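Local coordinates for inactivation-no-after-potential D protein (Drosophila melanogaster, PDB 2QKV) that probably acts as a scaffold in fly phototransduction, the part present being its fifth PDZ domain, a peptide-binding module, at residues K9-L14 with S84-R89; D54-F59 with A74-A79; K20-S25 with G41-I46; I31-A36 with D62-L67. The protein carries 1 engineered substitution. All blocks are in the same frame, centred on the assembly; numbering follows the deposited sequence.

The four contacts tie together one PDZ domain, with strand 55-59 near the middle of the network. Contact 1 pairs the first and last strands, and contact 2 sets strand 55-59 against helix 69-77; their centres are about 10 Å apart, and Arg-89 NH2 forms a salt bridge with Asp-54 OD2 (2.7 Å) between them. Contact 4, about 7 Å from contact 2 between centres, joins it through Leu-64 N and Thr-57 O, 2.8 Å apart. Contact 3, about 18 Å from contact 4 between centres, holds the loop at one end of the likely peptide groove, by analogy with other PDZ domains between strand 24-28 and helix 69-77; Pro-92 of the second subunit packs on Leu-22 and Phe-76.

Contact 1 (K9-L14 with S84-R89)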
loop_
_atom_site.group_PDB
_atom_site.type_symbol
_atom_site.label_atom_id
_atom_site.label_comp_id
_atom_site.label_asym_id
_atom_site.label_seq_id
_atom_site.Cartn_x
_atom_site.Cartn_y
_atom_site.Cartn_z
ATOM N N LYS A 9 6.158 22.186 -2.350
ATOM C CA LYS A 9 5.143 22.155 -3.408
ATOM C C LYS A 9 5.132 23.439 -4.229
ATOM O O LYS A 9 5.326 24.526 -3.681
ATOM C CB LYS A 9 3.743 21.992 -2.815
ATOM C CG LYS A 9 3.563 20.775 -1.938
ATOM C CD LYS A 9 3.701 19.516 -2.756
ATOM C CE LYS A 9 3.623 18.281 -1.879
ATOM N NZ LYS A 9 2.388 18.241 -1.055
ATOM N N PHE A 10 4.933 23.298 -5.539
ATOM C CA PHE A 10 4.783 24.461 -6.422
ATOM C C PHE A 10 3.477 24.261 -7.186
ATOM O O PHE A 10 2.954 23.141 -7.260
ATOM C CB PHE A 10 5.981 24.645 -7.377
ATOM C CG PHE A 10 6.228 23.498 -8.316
ATOM C CD1 PHE A 10 5.677 23.492 -9.601
ATOM C CD2 PHE A 10 7.087 22.475 -7.950
ATOM C CE1 PHE A 10 5.997 22.473 -10.511
ATOM C CE2 PHE A 10 7.415 21.457 -8.841
ATOM C CZ PHE A 10 6.869 21.456 -10.131
ATOM N N ASN A 11 2.936 25.344 -7.721
ATOM C CA ASN A 11 1.676 25.297 -8.443
ATOM C C ASN A 11 1.838 25.347 -9.951
ATOM O O ASN A 11 2.739 26.006 -10.469
ATOM C CB ASN A 11 0.789 26.473 -8.021
ATOM C CG ASN A 11 0.561 26.523 -6.531
ATOM O OD1 ASN A 11 1.140 27.349 -5.836
ATOM N ND2 ASN A 11 -0.277 25.629 -6.033
ATOM N N VAL A 12 0.952 24.633 -10.643
ATOM C CA VAL A 12 0.913 24.634 -12.100
ATOM C C VAL A 12 -0.551 24.873 -12.447
ATOM O O VAL A 12 -1.432 24.122 -12.018
ATOM C CB VAL A 12 1.388 23.297 -12.701
ATOM C CG1 VAL A 12 1.248 23.341 -14.233
ATOM C CG2 VAL A 12 2.837 23.041 -12.325
ATOM N N ASP A 13 -0.803 25.940 -13.200
ATOM C CA ASP A 13 -2.154 26.301 -13.597
ATOM C C ASP A 13 -2.251 26.509 -15.095
ATOM O O ASP A 13 -1.417 27.205 -15.697
ATOM C CB ASP A 13 -2.606 27.584 -12.895
ATOM C CG ASP A 13 -2.739 27.417 -11.403
ATOM O OD1 ASP A 13 -1.728 27.589 -10.682
ATOM O OD2 ASP A 13 -3.856 27.101 -10.946
ATOM N N LEU A 14 -3.268 25.903 -15.697
ATOM C CA LEU A 14 -3.480 26.044 -17.129
ATOM C C LEU A 14 -4.943 25.855 -17.495
ATOM O O LEU A 14 -5.764 25.443 -16.673
ATOM C CB LEU A 14 -2.623 25.039 -17.893
ATOM C CG LEU A 14 -2.841 23.550 -17.632
ATOM C CD1 LEU A 14 -4.020 23.040 -18.483
ATOM C CD2 LEU A 14 -1.561 22.784 -17.976
ATOM N N SER A 84 -5.660 23.055 -12.021
ATOM C CA SER A 84 -4.800 23.621 -10.990
ATOM C C SER A 84 -4.164 22.464 -10.239
ATOM O O SER A 84 -4.860 21.675 -9.605
ATOM C CB SER A 84 -5.620 24.463 -10.018
ATOM O OG SER A 84 -4.789 24.989 -8.994
ATOM N N MET A 85 -2.843 22.369 -10.305
ATOM C CA MET A 85 -2.151 21.275 -9.643
ATOM C C MET A 85 -1.095 21.737 -8.654
ATOM O O MET A 85 -0.527 22.825 -8.804
ATOM C CB MET A 85 -1.446 20.413 -10.688
ATOM C CG MET A 85 -2.345 19.964 -11.838
ATOM S SD MET A 85 -1.516 18.917 -13.031
ATOM C CE MET A 85 -0.856 20.137 -14.158
ATOM N N GLU A 86 -0.864 20.912 -7.635
ATOM C CA GLU A 86 0.217 21.137 -6.678
ATOM C C GLU A 86 1.168 20.012 -7.054
ATOM O O GLU A 86 0.735 18.873 -7.317
ATOM C CB GLU A 86 -0.231 21.005 -5.224
ATOM C CG GLU A 86 -1.149 22.146 -4.813
ATOM C CD GLU A 86 -1.363 22.245 -3.320
ATOM O OE1 GLU A 86 -0.904 21.353 -2.577
ATOM O OE2 GLU A 86 -2.002 23.230 -2.892
ATOM N N VAL A 87 2.459 20.323 -7.073
ATOM C CA VAL A 87 3.474 19.384 -7.525
ATOM C C VAL A 87 4.751 19.463 -6.677
ATOM O O VAL A 87 5.082 20.517 -6.143
ATOM C CB VAL A 87 3.869 19.735 -9.000
ATOM C CG1 VAL A 87 4.728 18.627 -9.608
ATOM C CG2 VAL A 87 2.609 20.003 -9.853
ATOM N N THR A 88 5.457 18.345 -6.551
ATOM C CA THR A 88 6.733 18.339 -5.848
ATOM C C THR A 88 7.795 17.752 -6.785
ATOM O O THR A 88 7.501 16.854 -7.586
ATOM C CB THR A 88 6.677 17.552 -4.515
ATOM O OG1 THR A 88 7.876 17.823 -3.763
ATOM C CG2 THR A 88 6.576 16.058 -4.759
ATOM N N ARG A 89 9.015 18.286 -6.712
ATOM C CA ARG A 89 10.145 17.824 -7.538
ATOM C C ARG A 89 11.004 17.000 -6.588
ATOM O O ARG A 89 11.758 17.555 -5.784
ATOM C CB ARG A 89 10.932 19.020 -8.080
ATOM C CG ARG A 89 12.096 18.616 -8.998
ATOM C CD ARG A 89 12.349 19.685 -10.047
ATOM N NE ARG A 89 11.151 19.888 -10.854
ATOM C CZ ARG A 89 10.916 20.963 -11.596
ATOM N NH1 ARG A 89 11.808 21.947 -11.643
ATOM N NH2 ARG A 89 9.780 21.068 -12.268
HETATM O O HOH W 1 -0.151 18.827 -2.399
#
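Lys-9 stands beside Thr-88 next to antiparallel strands 10-14 and 84-88, the terminal strands of the PDZ fold. The bend at chi2 (-66°) brings CD near Thr-88 CB, and that at chi4 turns NZ to water 1, 2.9 Å from NZ and 2.6 Å from Glu-86 OE1. Phe-10 forms a hydrogen-bonded pair with Val-87: Phe-10 N meets Val-87 O at 2.8 Å, and Val-87 N returns to Phe-10 O. With CG in the crowded position between N and the carbonyl carbon (chi1 61°), the ring folds over Val-87, whose CB sits 3.8 Å from the ring centroid, a CH-pi contact. CZ meets Arg-89 NH2, a group salt-bridged to Asp-54. An alanine in place of Phe-10 would probably uncover Val-87 and weaken the packing beside Arg-89. Asn-11 lies alongside Glu-86. Val-12 repeats the two-bond pattern with Met-85, Met-85 N to Val-12 O being 2.8 Å and nearly straight (169°), and its CG2 touches Val-87 CG2. Asp-13 OD2 accepts a hydrogen bond from Ser-84 OG, 3.0 Å away, from above the carboxylate plane. Four backbone bonds thus fix the register, with apolar groups on the Phe-10, Val-12 face and polar or water-bridged groups on the Asn-11, Asp-13 face.

Contact 2 (D54-F59 with A74-A79); sequences DIITKF and ALFKGA
Two phenylalanines stack where strand 55-59 of the PDZ fold faces the C-terminal part of helix 69-77, the helix that flanks the peptide groove in this family. The rings of Phe-59 and Phe-76 lie face to face with centroids 4.3 Å apart, but their planes are tilted by 30° and the overlap is uneven. Phe-59 CD1 sits over the centre of the Phe-76 ring, whereas Phe-76 CG projects toward the rim of Phe-59; the closest atoms are Phe-59 CE1 and Phe-76 CD2 at 3.6 Å. The Phe-59 ring is sent toward the helix by CG anti to the backbone N (chi1 -174°), far enough that Phe-76 CA also lies over its face, 4.1 Å from the centroid, as a CH-pi contact. Ile-56 approaches differently, tip to tip: its CD1 meets the edge of the Phe-76 ring at CZ, 3.8 Å away. Ile-56 and Phe-59 can both point to the helix because Thr-57 and Lys-58 together face Glu-86 in a classic beta bulge, which resets the alternation of the strand. Leu-24 and Leu-26 of strand 24-28 extend this apolar layer beside Ile-56 and Phe-76, and Pro-92 of the second subunit packs on Phe-76. Ala-79 CB abuts the Phe-59 edge in the ring plane, 3.7 Å from CZ. Leu-75 O, to which Gly-78 N gives a weak hydrogen bond, approaches the same ring obliquely, 3.3 Å from Phe-59 CE2.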
loop_
_atom_site.group_PDB
_atom_site.type_symbol
_atom_site.label_atom_id
_atom_site.label_comp_id
_atom_site.label_asym_id
_atom_site.label_seq_id
_atom_site.Cartn_x
_atom_site.Cartn_y
_atom_site.Cartn_z
ATOM N N ASP A 54 8.623 14.674 -11.864
ATOM C CA ASP A 54 7.876 15.484 -10.904
ATOM C C ASP A 54 6.656 14.679 -10.467
ATOM O O ASP A 54 6.140 13.854 -11.229
ATOM C CB ASP A 54 7.404 16.800 -11.522
ATOM C CG ASP A 54 8.529 17.806 -11.712
ATOM O OD1 ASP A 54 9.636 17.587 -11.173
ATOM O OD2 ASP A 54 8.272 18.826 -12.398
ATOM N N ILE A 55 6.187 14.917 -9.242
ATOM C CA ILE A 55 5.042 14.195 -8.714
ATOM C C ILE A 55 3.894 15.153 -8.436
ATOM O O ILE A 55 4.032 16.072 -7.615
ATOM C CB ILE A 55 5.385 13.458 -7.394
ATOM C CG1 ILE A 55 6.588 12.540 -7.613
ATOM C CG2 ILE A 55 4.172 12.655 -6.926
ATOM C CD1 ILE A 55 7.023 11.800 -6.367
ATOM N N ILE A 56 2.780 14.943 -9.135
ATOM C CA ILE A 56 1.594 15.773 -8.946
ATOM C C ILE A 56 0.894 15.216 -7.706
ATOM O O ILE A 56 0.513 14.039 -7.673
ATOM C CB ILE A 56 0.676 15.680 -10.185
ATOM C CG1 ILE A 56 1.453 16.154 -11.423
ATOM C CG2 ILE A 56 -0.582 16.524 -9.970
ATOM C CD1 ILE A 56 0.788 15.841 -12.775
ATOM N N THR A 57 0.707 16.076 -6.702
ATOM C CA THR A 57 0.117 15.672 -5.425
ATOM C C THR A 57 -1.301 16.161 -5.127
ATOM O O THR A 57 -1.940 15.683 -4.183
ATOM C CB THR A 57 1.041 16.094 -4.265
ATOM O OG1 THR A 57 1.256 17.511 -4.335
ATOM C CG2 THR A 57 2.384 15.395 -4.389
ATOM N N LYS A 58 -1.776 17.136 -5.897
ATOM C CA LYS A 58 -3.137 17.641 -5.729
ATOM C C LYS A 58 -3.637 18.051 -7.110
ATOM O O LYS A 58 -2.903 18.640 -7.888
ATOM C CB LYS A 58 -3.188 18.832 -4.760
ATOM C CG LYS A 58 -4.623 19.243 -4.406
ATOM C CD LYS A 58 -4.701 20.225 -3.248
ATOM C CE LYS A 58 -4.358 19.542 -1.935
ATOM N NZ LYS A 58 -4.689 20.381 -0.740
ATOM N N PHE A 59 -4.879 17.709 -7.422
ATOM C CA PHE A 59 -5.428 18.034 -8.734
ATOM C C PHE A 59 -6.792 18.668 -8.536
ATOM O O PHE A 59 -7.683 18.053 -7.962
ATOM C CB PHE A 59 -5.571 16.766 -9.592
ATOM C CG PHE A 59 -5.986 17.048 -11.010
ATOM C CD1 PHE A 59 -5.028 17.353 -11.973
ATOM C CD2 PHE A 59 -7.333 17.087 -11.364
ATOM C CE1 PHE A 59 -5.395 17.698 -13.279
ATOM C CE2 PHE A 59 -7.713 17.434 -12.674
ATOM C CZ PHE A 59 -6.737 17.739 -13.628
ATOM N N ALA A 74 -9.268 9.302 -13.187
ATOM C CA ALA A 74 -10.597 9.817 -13.507
ATOM C C ALA A 74 -10.651 11.321 -13.300
ATOM O O ALA A 74 -11.292 12.032 -14.069
ATOM C CB ALA A 74 -11.660 9.121 -12.646
ATOM N N LEU A 75 -9.973 11.810 -12.266
ATOM C CA LEU A 75 -9.970 13.245 -11.991
ATOM C C LEU A 75 -9.282 14.000 -13.131
ATOM O O LEU A 75 -9.791 15.023 -13.624
ATOM C CB LEU A 75 -9.248 13.533 -10.667
ATOM C CG LEU A 75 -9.879 12.903 -9.427
ATOM C CD1 LEU A 75 -9.013 13.182 -8.211
ATOM C CD2 LEU A 75 -11.277 13.464 -9.220
ATOM N N PHE A 76 -8.122 13.501 -13.559
ATOM C CA PHE A 76 -7.407 14.137 -14.663
ATOM C C PHE A 76 -8.259 14.094 -15.937
ATOM O O PHE A 76 -8.411 15.100 -16.642
ATOM C CB PHE A 76 -6.091 13.410 -14.967
ATOM C CG PHE A 76 -4.931 13.783 -14.069
ATOM C CD1 PHE A 76 -4.791 13.224 -12.807
ATOM C CD2 PHE A 76 -3.959 14.668 -14.522
ATOM C CE1 PHE A 76 -3.686 13.542 -11.998
ATOM C CE2 PHE A 76 -2.859 14.995 -13.740
ATOM C CZ PHE A 76 -2.718 14.427 -12.464
ATOM N N LYS A 77 -8.807 12.921 -16.236
ATOM C CA LYS A 77 -9.595 12.745 -17.451
ATOM C C LYS A 77 -10.853 13.603 -17.477
ATOM O O LYS A 77 -11.306 14.014 -18.543
ATOM C CB LYS A 77 -9.973 11.269 -17.616
ATOM C CG LYS A 77 -10.386 10.861 -19.030
ATOM C CD LYS A 77 -9.166 10.674 -19.926
ATOM C CE LYS A 77 -9.534 10.025 -21.246
ATOM N NZ LYS A 77 -8.325 9.692 -22.054
ATOM N N GLY A 78 -11.400 13.889 -16.302
ATOM C CA GLY A 78 -12.617 14.676 -16.215
ATOM C C GLY A 78 -12.458 16.184 -16.306
ATOM O O GLY A 78 -13.458 16.908 -16.325
ATOM N N ALA A 79 -11.224 16.674 -16.356
ATOM C CA ALA A 79 -10.986 18.112 -16.440
ATOM C C ALA A 79 -11.072 18.593 -17.888
ATOM O O ALA A 79 -10.219 18.256 -18.710
ATOM C CB ALA A 79 -9.611 18.449 -15.863
#

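Contact 3 (K20-S25 with G41-I46); sequences KELGLS and GQYPEI
The stretch Glu-21 to Leu-24 (Glu-Leu-Gly-Leu) matches the carboxylate-binding loop of PDZ domains, and residues 41-46, at the start of helix 44-49, pack against it. Gln-42 curls round a single acceptor. Its CB and CG each lie 3.5 Å from Glu-21 O, and the bend at chi2 (-57°) carries CD past the same oxygen. At the tip, NE2 donates to Glu-21 O at 2.9 Å (170°); it meets a lone pair of that oxygen in the carbonyl plane, and the oxygen lies almost exactly in the Gln-42 amide plane. Beside it, Tyr-43 OH donates to Lys-20 O at 2.7 Å, again on a lone pair, and also hydrogen-bonds Lys-17 N. Lys-20 O and Glu-21 O both stand at the edge of the tyrosine ring, so successive carbonyls are fixed by neighbouring side chains. A phenylalanine in place of Tyr-43 would lose the hydroxyl and would probably loosen the backbone at Lys-20 and Lys-17. Gly-23 has a positive phi of 79°, and a beta carbon on it would crowd Gln-42 CG. Beyond these hydrogen bonds the contact turns apolar: Leu-24 CD2 packs on Ile-46 CG2, and Ile-46 CD1 presses to 3.4 Å from Leu-22 O.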
loop_
_atom_site.group_PDB
_atom_site.type_symbol
_atom_site.label_atom_id
_atom_site.label_comp_id
_atom_site.label_asym_id
_atom_site.label_seq_id
_atom_site.Cartn_x
_atom_site.Cartn_y
_atom_site.Cartn_z
ATOM N N LYS A 20 -6.076 19.283 -27.529
ATOM C CA LYS A 20 -4.714 19.455 -27.042
ATOM C C LYS A 20 -4.535 18.689 -25.733
ATOM O O LYS A 20 -4.887 19.186 -24.663
ATOM C CB LYS A 20 -4.407 20.942 -26.841
ATOM C CG LYS A 20 -2.959 21.220 -26.469
ATOM C CD LYS A 20 -2.389 22.391 -27.252
ATOM C CE LYS A 20 -2.302 22.065 -28.734
ATOM N NZ LYS A 20 -1.707 23.180 -29.518
ATOM N N GLU A 21 -3.996 17.473 -25.834
ATOM C CA GLU A 21 -3.767 16.613 -24.669
ATOM C C GLU A 21 -2.741 17.241 -23.739
ATOM O O GLU A 21 -1.867 17.983 -24.179
ATOM C CB GLU A 21 -3.191 15.254 -25.079
ATOM C CG GLU A 21 -3.832 14.555 -26.254
ATOM C CD GLU A 21 -2.854 13.603 -26.917
ATOM O OE1 GLU A 21 -2.309 12.720 -26.217
ATOM O OE2 GLU A 21 -2.615 13.742 -28.133
ATOM N N LEU A 22 -2.831 16.913 -22.457
ATOM C CA LEU A 22 -1.873 17.423 -21.486
ATOM C C LEU A 22 -0.492 16.899 -21.852
ATOM O O LEU A 22 0.520 17.565 -21.617
ATOM C CB LEU A 22 -2.234 16.951 -20.080
ATOM C CG LEU A 22 -3.484 17.516 -19.415
ATOM C CD1 LEU A 22 -3.633 16.869 -18.044
ATOM C CD2 LEU A 22 -3.366 19.027 -19.274
ATOM N N GLY A 23 -0.451 15.691 -22.411
ATOM C CA GLY A 23 0.811 15.097 -22.811
ATOM C C GLY A 23 1.615 14.493 -21.676
ATOM O O GLY A 23 2.834 14.364 -21.781
ATOM N N LEU A 24 0.935 14.114 -20.600
ATOM C CA LEU A 24 1.606 13.542 -19.436
ATOM C C LEU A 24 1.262 12.076 -19.224
ATOM O O LEU A 24 0.087 11.734 -19.137
ATOM C CB LEU A 24 1.187 14.285 -18.167
ATOM C CG LEU A 24 1.261 15.806 -18.113
ATOM C CD1 LEU A 24 0.680 16.296 -16.779
ATOM C CD2 LEU A 24 2.696 16.237 -18.271
ATOM N N SER A 25 2.280 11.224 -19.132
ATOM C CA SER A 25 2.074 9.804 -18.842
ATOM C C SER A 25 2.251 9.724 -17.324
ATOM O O SER A 25 3.292 10.131 -16.804
ATOM C CB SER A 25 3.129 8.946 -19.538
ATOM O OG SER A 25 3.057 9.108 -20.947
ATOM N N GLY A 41 5.790 21.081 -25.610
ATOM C CA GLY A 41 5.053 21.806 -26.631
ATOM C C GLY A 41 3.535 21.834 -26.530
ATOM O O GLY A 41 2.877 22.458 -27.364
ATOM N N GLN A 42 2.957 21.181 -25.526
ATOM C CA GLN A 42 1.502 21.179 -25.385
ATOM C C GLN A 42 0.949 22.433 -24.711
ATOM O O GLN A 42 0.062 23.097 -25.250
ATOM C CB GLN A 42 1.042 19.940 -24.611
ATOM C CG GLN A 42 1.358 18.613 -25.288
ATOM C CD GLN A 42 0.762 18.504 -26.682
ATOM O OE1 GLN A 42 1.476 18.594 -27.683
ATOM N NE2 GLN A 42 -0.553 18.314 -26.752
ATOM N N TYR A 43 1.457 22.741 -23.523
ATOM C CA TYR A 43 1.027 23.914 -22.771
ATOM C C TYR A 43 2.246 24.639 -22.223
ATOM O O TYR A 43 3.165 24.011 -21.700
ATOM C CB TYR A 43 0.115 23.521 -21.606
ATOM C CG TYR A 43 -1.222 22.989 -22.053
ATOM C CD1 TYR A 43 -1.375 21.655 -22.433
ATOM C CD2 TYR A 43 -2.327 23.835 -22.149
ATOM C CE1 TYR A 43 -2.600 21.181 -22.907
ATOM C CE2 TYR A 43 -3.553 23.369 -22.620
ATOM C CZ TYR A 43 -3.678 22.042 -22.999
ATOM O OH TYR A 43 -4.880 21.582 -23.490
ATOM N N PRO A 44 2.276 25.973 -22.354
ATOM C CA PRO A 44 3.394 26.783 -21.866
ATOM C C PRO A 44 3.700 26.560 -20.388
ATOM O O PRO A 44 4.865 26.475 -20.009
ATOM C CB PRO A 44 2.931 28.209 -22.155
ATOM C CG PRO A 44 2.133 28.036 -23.417
ATOM C CD PRO A 44 1.316 26.803 -23.105
ATOM N N GLU A 45 2.660 26.459 -19.563
ATOM C CA GLU A 45 2.857 26.246 -18.130
ATOM C C GLU A 45 3.523 24.901 -17.831
ATOM O O GLU A 45 4.318 24.787 -16.898
ATOM C CB GLU A 45 1.524 26.364 -17.373
ATOM C CG GLU A 45 0.297 25.947 -18.168
ATOM C CD GLU A 45 -0.263 27.068 -19.038
ATOM O OE1 GLU A 45 -0.867 28.021 -18.490
ATOM O OE2 GLU A 45 -0.091 27.000 -20.273
ATOM N N ILE A 46 3.211 23.874 -18.617
ATOM C CA ILE A 46 3.834 22.577 -18.403
ATOM C C ILE A 46 5.294 22.675 -18.836
ATOM O O ILE A 46 6.202 22.246 -18.122
ATOM C CB ILE A 46 3.116 21.460 -19.216
ATOM C CG1 ILE A 46 1.701 21.255 -18.672
ATOM C CG2 ILE A 46 3.917 20.166 -19.163
ATOM C CD1 ILE A 46 0.932 20.100 -19.376
#

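Contact 4 (I31-A36 with D62-L67); sequences IGCTIA and DALEGL
Leu-64 carries the closer-packed half of this small contact. Its CB lies 4.0 Å from Gly-32 CA, the closer pair, and its CG, anti to the carbonyl carbon, leads CD1 on to Cys-33, where CD1 and SG, 4.4 Å apart, mark the outer margin. Gly-32 suits this spot: at its backbone angles (phi 166°) a beta carbon would jam against the carbonyl oxygen of Ile-31. Ile-56 and the engineered Ser-72 of helix 69-77 also touch Leu-64, and Phe-69 and Leu-26 touch Cys-33, so this half belongs to the interior of the PDZ fold. There the strands 33-36 and 62-63 both attach to strand 55-59: Cys-33 shares backbone bonds with Ile-56, and Leu-64 bonds to Thr-57 one residue further on. A type II turn from Leu-64 to Leu-67 follows, closed by Leu-67 N to Leu-64 O at 3.1 Å, with Gly-66 supplying the positive phi (74°).

The Glu-65 side is looser and water-mediated. Glu-65 N stands 3.7 Å from Ile-31 O, too far to bond, and remains a buried N-H with no partner. Ile-31 O is instead served by water 2 at 2.6 Å, which also donates weakly to Glu-65 OE1 at 2.9 Å. To get there, Glu-65 puts CG between N and the carbonyl carbon (chi1 52°) and bends at chi2. Its backbone O accepts a hydrogen bond from Arg-4 NH2 of the fourth subunit.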
loop_
_atom_site.group_PDB
_atom_site.type_symbol
_atom_site.label_atom_id
_atom_site.label_comp_id
_atom_site.label_asym_id
_atom_site.label_seq_id
_atom_site.Cartn_x
_atom_site.Cartn_y
_atom_site.Cartn_z
ATOM N N ILE A 31 2.119 9.049 -2.724
ATOM C CA ILE A 31 1.887 10.477 -2.520
ATOM C C ILE A 31 1.243 11.216 -3.691
ATOM O O ILE A 31 0.797 12.341 -3.532
ATOM C CB ILE A 31 3.172 11.254 -2.096
ATOM C CG1 ILE A 31 4.116 11.453 -3.269
ATOM C CG2 ILE A 31 3.870 10.523 -0.956
ATOM C CD1 ILE A 31 5.158 12.552 -2.996
ATOM N N GLY A 32 1.170 10.589 -4.857
ATOM C CA GLY A 32 0.566 11.269 -5.987
ATOM C C GLY A 32 0.873 10.537 -7.267
ATOM O O GLY A 32 1.109 9.329 -7.268
ATOM N N CYS A 33 0.888 11.279 -8.360
ATOM C CA CYS A 33 1.172 10.690 -9.659
ATOM C C CYS A 33 2.454 11.216 -10.268
ATOM O O CYS A 33 2.587 12.416 -10.523
ATOM C CB CYS A 33 0.020 10.947 -10.624
ATOM S SG CYS A 33 -1.471 10.007 -10.261
ATOM N N THR A 34 3.409 10.323 -10.494
ATOM C CA THR A 34 4.675 10.715 -11.093
ATOM C C THR A 34 4.500 10.914 -12.585
ATOM O O THR A 34 3.791 10.160 -13.255
ATOM C CB THR A 34 5.772 9.643 -10.876
ATOM O OG1 THR A 34 6.082 9.563 -9.482
ATOM C CG2 THR A 34 7.049 9.994 -11.653
ATOM N N ILE A 35 5.139 11.952 -13.100
ATOM C CA ILE A 35 5.102 12.198 -14.525
ATOM C C ILE A 35 6.192 11.278 -15.085
ATOM O O ILE A 35 7.374 11.597 -15.034
ATOM C CB ILE A 35 5.398 13.680 -14.837
ATOM C CG1 ILE A 35 4.293 14.546 -14.226
ATOM C CG2 ILE A 35 5.491 13.895 -16.354
ATOM C CD1 ILE A 35 4.526 16.049 -14.319
ATOM N N ALA A 36 5.770 10.112 -15.577
ATOM C CA ALA A 36 6.690 9.119 -16.135
ATOM C C ALA A 36 7.270 9.599 -17.461
ATOM O O ALA A 36 8.375 9.201 -17.846
ATOM C CB ALA A 36 5.965 7.787 -16.331
ATOM N N ASP A 62 -8.345 18.271 -5.120
ATOM C CA ASP A 62 -8.352 16.962 -4.481
ATOM C C ASP A 62 -6.943 16.438 -4.239
ATOM O O ASP A 62 -6.162 16.297 -5.181
ATOM C CB ASP A 62 -9.120 15.950 -5.339
ATOM C CG ASP A 62 -10.620 16.162 -5.294
ATOM O OD1 ASP A 62 -11.164 16.326 -4.181
ATOM O OD2 ASP A 62 -11.255 16.146 -6.365
ATOM N N ALA A 63 -6.630 16.154 -2.976
ATOM C CA ALA A 63 -5.324 15.603 -2.625
ATOM C C ALA A 63 -5.243 14.204 -3.229
ATOM O O ALA A 63 -6.192 13.423 -3.119
ATOM C CB ALA A 63 -5.174 15.536 -1.107
ATOM N N LEU A 64 -4.118 13.890 -3.871
ATOM C CA LEU A 64 -3.955 12.589 -4.509
ATOM C C LEU A 64 -3.306 11.521 -3.638
ATOM O O LEU A 64 -3.299 10.349 -4.009
ATOM C CB LEU A 64 -3.158 12.734 -5.815
ATOM C CG LEU A 64 -3.705 13.702 -6.875
ATOM C CD1 LEU A 64 -2.827 13.633 -8.120
ATOM C CD2 LEU A 64 -5.140 13.346 -7.228
ATOM N N GLU A 65 -2.764 11.906 -2.487
ATOM C CA GLU A 65 -2.134 10.904 -1.630
ATOM C C GLU A 65 -3.098 9.772 -1.276
ATOM O O GLU A 65 -4.248 10.011 -0.898
ATOM C CB GLU A 65 -1.589 11.543 -0.342
ATOM C CG GLU A 65 -2.583 12.375 0.405
ATOM C CD GLU A 65 -2.396 13.862 0.155
ATOM O OE1 GLU A 65 -2.149 14.258 -1.013
ATOM O OE2 GLU A 65 -2.501 14.630 1.132
ATOM N N GLY A 66 -2.624 8.541 -1.449
ATOM C CA GLY A 66 -3.418 7.375 -1.116
ATOM C C GLY A 66 -4.567 7.000 -2.027
ATOM O O GLY A 66 -5.214 5.989 -1.798
ATOM N N LEU A 67 -4.847 7.795 -3.045
ATOM C CA LEU A 67 -5.962 7.466 -3.914
ATOM C C LEU A 67 -5.634 6.365 -4.906
ATOM O O LEU A 67 -4.500 6.258 -5.384
ATOM C CB LEU A 67 -6.407 8.695 -4.724
ATOM C CG LEU A 67 -6.982 9.919 -4.011
ATOM C CD1 LEU A 67 -7.411 10.955 -5.065
ATOM C CD2 LEU A 67 -8.191 9.515 -3.167
HETATM O O HOH W 2 0.695 13.782 -1.327
#